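Local coordinates for NOL1/NOP2/sun family protein (Enterococcus faecium, PDB 3M4X) that probably methylates ribosomal RNA, pairing a Rossmann-like methyltransferase domain of the RsmB/F family with a PUA-like RNA-binding domain, at residues Lys222-Lys227 with Leu300-Gln305. Sequence-based numbering, arbitrary orientation.
Sequences KMLKNK and LTFHGQ
Asn-226 ND2 gives a nearly straight hydrogen bond (171° at the hydrogen) to Gly-304 O, 2.7 Å away. Asn-226 CG stands anti to the backbone N (chi1 -178°), and from there ND2 reaches the loop after strand 295-302. Gly-304 O lies close to the plane of the Asn-226 side-chain amide, whereas ND2 stands above the plane of that carbonyl. Beside it, Lys-227 N donates to Phe-302 O at 2.7 Å, nearly along the C=O axis although the bond is bent at the hydrogen.

Next to these bonds the Phe-302 side chain turns toward Leu-224 and crosses it obliquely, Phe-302 CD2 lying 3.8 Å from Leu-224 CB. Lys-225 O meets the rim of the same ring in its plane, 3.4 Å from Phe-302 CD2, while Gly-304 N sits over the centre of one face. Thr-301 CG2 rests against Lys-227 CA; Thr-301 OG1 is hydrogen-bonded to Gln-229 NE2 and Glu-258 OE1.

The contact thus illustrates how the corner at Asn-226 and Lys-227, leading into strand 228-234, is tied to the end of that strand's antiparallel neighbour, 295-302, in the Rossmann-like domain's central sheet. One side-chain and one backbone N-H satisfy carbonyls where strand gives way to loop, and an in-plane carbonyl facing the ring's weakly electropositive C-H edge is probably favourable.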
ATOM      1  N   LYS A 222      11.160  -8.093 -16.526  1.00 29.74           N
ATOM      2  CA  LYS A 222      11.961  -7.148 -17.302  1.00 30.67           C
ATOM      3  C   LYS A 222      12.321  -5.876 -16.503  1.00 36.15           C
ATOM      4  O   LYS A 222      13.288  -5.160 -16.821  1.00 38.07           O
ATOM      5  CB  LYS A 222      11.245  -6.774 -18.600  1.00 29.57           C
ATOM      6  CG  LYS A 222      10.945  -7.954 -19.504  1.00 30.21           C
ATOM      7  CD  LYS A 222      10.461  -7.459 -20.850  1.00 37.77           C
ATOM      8  CE  LYS A 222       9.580  -8.475 -21.547  1.00 43.83           C
ATOM      9  NZ  LYS A 222       8.844  -7.807 -22.671  1.00 46.80           N
HETATM   10  N   MSE A 223      11.556  -5.591 -15.457  1.00 28.99           N
HETATM   11  CA  MSE A 223      11.789  -4.364 -14.711  1.00 32.10           C
HETATM   12  C   MSE A 223      12.712  -4.523 -13.510  1.00 30.44           C
HETATM   13  O   MSE A 223      12.918  -3.586 -12.747  1.00 38.64           O
HETATM   14  CB  MSE A 223      10.455  -3.729 -14.344  1.00 37.68           C
HETATM   15  CG  MSE A 223       9.695  -3.337 -15.605  1.00 38.79           C
HETATM   16 SE   MSE A 223       8.019  -2.442 -15.264  1.00 51.81          SE
HETATM   17  CE  MSE A 223       6.851  -3.991 -14.855  1.00 28.39           C
ATOM     18  N   LEU A 224      13.298  -5.708 -13.382  1.00 32.56           N
ATOM     19  CA  LEU A 224      14.145  -6.052 -12.252  1.00 34.46           C
ATOM     20  C   LEU A 224      15.597  -5.706 -12.547  1.00 36.21           C
ATOM     21  O   LEU A 224      16.064  -5.911 -13.664  1.00 36.75           O
ATOM     22  CB  LEU A 224      14.054  -7.552 -11.986  1.00 33.63           C
ATOM     23  CG  LEU A 224      13.478  -8.152 -10.705  1.00 39.53           C
ATOM     24  CD1 LEU A 224      13.014  -7.115  -9.675  1.00 31.84           C
ATOM     25  CD2 LEU A 224      12.373  -9.156 -11.051  1.00 36.29           C
ATOM     26  N   LYS A 225      16.308  -5.176 -11.550  1.00 29.18           N
ATOM     27  CA  LYS A 225      17.746  -4.991 -11.678  1.00 32.60           C
ATOM     28  C   LYS A 225      18.384  -6.357 -11.531  1.00 31.37           C
ATOM     29  O   LYS A 225      17.735  -7.300 -11.108  1.00 35.39           O
ATOM     30  CB  LYS A 225      18.295  -4.073 -10.582  1.00 33.66           C
ATOM     31  CG  LYS A 225      17.848  -2.622 -10.641  1.00 36.09           C
ATOM     32  CD  LYS A 225      18.235  -1.892  -9.351  1.00 35.13           C
ATOM     33  CE  LYS A 225      19.730  -2.057  -9.024  1.00 34.88           C
ATOM     34  NZ  LYS A 225      20.060  -1.468  -7.685  1.00 34.67           N
ATOM     35  N   ASN A 226      19.659  -6.463 -11.872  1.00 30.09           N
ATOM     36  CA  ASN A 226      20.410  -7.655 -11.526  1.00 32.30           C
ATOM     37  C   ASN A 226      20.390  -7.819 -10.012  1.00 34.83           C
ATOM     38  O   ASN A 226      20.726  -6.872  -9.277  1.00 25.88           O
ATOM     39  CB  ASN A 226      21.863  -7.537 -12.006  1.00 33.60           C
ATOM     40  CG  ASN A 226      22.681  -8.788 -11.712  1.00 34.97           C
ATOM     41  OD1 ASN A 226      23.491  -8.805 -10.792  1.00 38.93           O
ATOM     42  ND2 ASN A 226      22.463  -9.846 -12.491  1.00 28.37           N
ATOM     43  N   LYS A 227      20.012  -9.018  -9.564  1.00 33.15           N
ATOM     44  CA  LYS A 227      19.891  -9.370  -8.140  1.00 32.42           C
ATOM     45  C   LYS A 227      18.693  -8.684  -7.470  1.00 38.00           C
ATOM     46  O   LYS A 227      18.554  -8.694  -6.248  1.00 38.93           O
ATOM     47  CB  LYS A 227      21.200  -9.125  -7.370  1.00 37.81           C
ATOM     48  CG  LYS A 227      22.284 -10.185  -7.651  1.00 45.22           C
ATOM     49  CD  LYS A 227      23.633  -9.845  -7.012  1.00 48.33           C
ATOM     50  CE  LYS A 227      24.763  -9.825  -8.074  1.00 83.22           C
ATOM     51  NZ  LYS A 227      26.168  -9.778  -7.528  1.00 78.82           N
ATOM     52  N   LEU A 300      11.716 -14.448  -4.839  1.00 34.23           N
ATOM     53  CA  LEU A 300      12.755 -14.914  -5.756  1.00 37.44           C
ATOM     54  C   LEU A 300      13.781 -13.834  -6.021  1.00 38.58           C
ATOM     55  O   LEU A 300      13.476 -12.649  -5.929  1.00 33.66           O
ATOM     56  CB  LEU A 300      12.135 -15.351  -7.092  1.00 33.06           C
ATOM     57  CG  LEU A 300      11.096 -16.466  -6.935  1.00 36.99           C
ATOM     58  CD1 LEU A 300       9.674 -15.900  -7.036  1.00 33.12           C
ATOM     59  CD2 LEU A 300      11.333 -17.568  -7.971  1.00 35.32           C
ATOM     60  N   THR A 301      14.996 -14.256  -6.361  1.00 35.97           N
ATOM     61  CA  THR A 301      16.026 -13.349  -6.809  1.00 32.48           C
ATOM     62  C   THR A 301      16.257 -13.524  -8.310  1.00 38.14           C
ATOM     63  O   THR A 301      16.371 -14.644  -8.810  1.00 33.18           O
ATOM     64  CB  THR A 301      17.344 -13.604  -6.076  1.00 33.18           C
ATOM     65  OG1 THR A 301      17.186 -13.354  -4.678  1.00 26.89           O
ATOM     66  CG2 THR A 301      18.425 -12.695  -6.610  1.00 33.09           C
ATOM     67  N   PHE A 302      16.317 -12.410  -9.027  1.00 34.43           N
ATOM     68  CA  PHE A 302      16.602 -12.428 -10.458  1.00 34.72           C
ATOM     69  C   PHE A 302      18.101 -12.221 -10.701  1.00 37.21           C
ATOM     70  O   PHE A 302      18.695 -11.299 -10.148  1.00 30.87           O
ATOM     71  CB  PHE A 302      15.790 -11.322 -11.140  1.00 33.33           C
ATOM     72  CG  PHE A 302      16.131 -11.097 -12.576  1.00 35.55           C
ATOM     73  CD1 PHE A 302      15.765 -12.021 -13.544  1.00 36.61           C
ATOM     74  CD2 PHE A 302      16.808  -9.946 -12.965  1.00 37.71           C
ATOM     75  CE1 PHE A 302      16.058 -11.803 -14.879  1.00 34.02           C
ATOM     76  CE2 PHE A 302      17.117  -9.732 -14.288  1.00 38.97           C
ATOM     77  CZ  PHE A 302      16.738 -10.663 -15.250  1.00 39.60           C
ATOM     78  N   HIS A 303      18.711 -13.075 -11.526  1.00 30.20           N
ATOM     79  CA  HIS A 303      20.155 -13.010 -11.752  1.00 29.07           C
ATOM     80  C   HIS A 303      20.547 -12.609 -13.165  1.00 31.33           C
ATOM     81  O   HIS A 303      21.735 -12.580 -13.514  1.00 30.89           O
ATOM     82  CB  HIS A 303      20.810 -14.338 -11.367  1.00 30.05           C
ATOM     83  CG  HIS A 303      20.573 -14.713  -9.938  1.00 32.05           C
ATOM     84  ND1 HIS A 303      21.396 -14.297  -8.915  1.00 37.01           N
ATOM     85  CD2 HIS A 303      19.578 -15.424  -9.356  1.00 32.11           C
ATOM     86  CE1 HIS A 303      20.932 -14.754  -7.764  1.00 40.65           C
ATOM     87  NE2 HIS A 303      19.829 -15.440  -8.006  1.00 42.58           N
ATOM     88  N   GLY A 304      19.555 -12.295 -13.983  1.00 32.09           N
ATOM     89  CA  GLY A 304      19.831 -11.864 -15.339  1.00 32.64           C
ATOM     90  C   GLY A 304      20.234 -10.402 -15.361  1.00 36.11           C
ATOM     91  O   GLY A 304      20.469  -9.787 -14.311  1.00 37.01           O
ATOM     92  N   GLN A 305      20.301  -9.838 -16.557  1.00 35.48           N
ATOM     93  CA  GLN A 305      20.677  -8.440 -16.718  1.00 44.63           C
ATOM     94  C   GLN A 305      19.772  -7.848 -17.782  1.00 45.59           C
ATOM     95  O   GLN A 305      20.011  -8.040 -18.976  1.00 47.75           O
ATOM     96  CB  GLN A 305      22.139  -8.352 -17.166  1.00 48.74           C
ATOM     97  CG  GLN A 305      22.991  -7.364 -16.422  1.00 60.61           C
ATOM     98  CD  GLN A 305      22.743  -5.944 -16.866  1.00 68.70           C
ATOM     99  OE1 GLN A 305      21.694  -5.364 -16.574  1.00 69.03           O
ATOM    100  NE2 GLN A 305      23.711  -5.371 -17.583  1.00 69.99           N
TER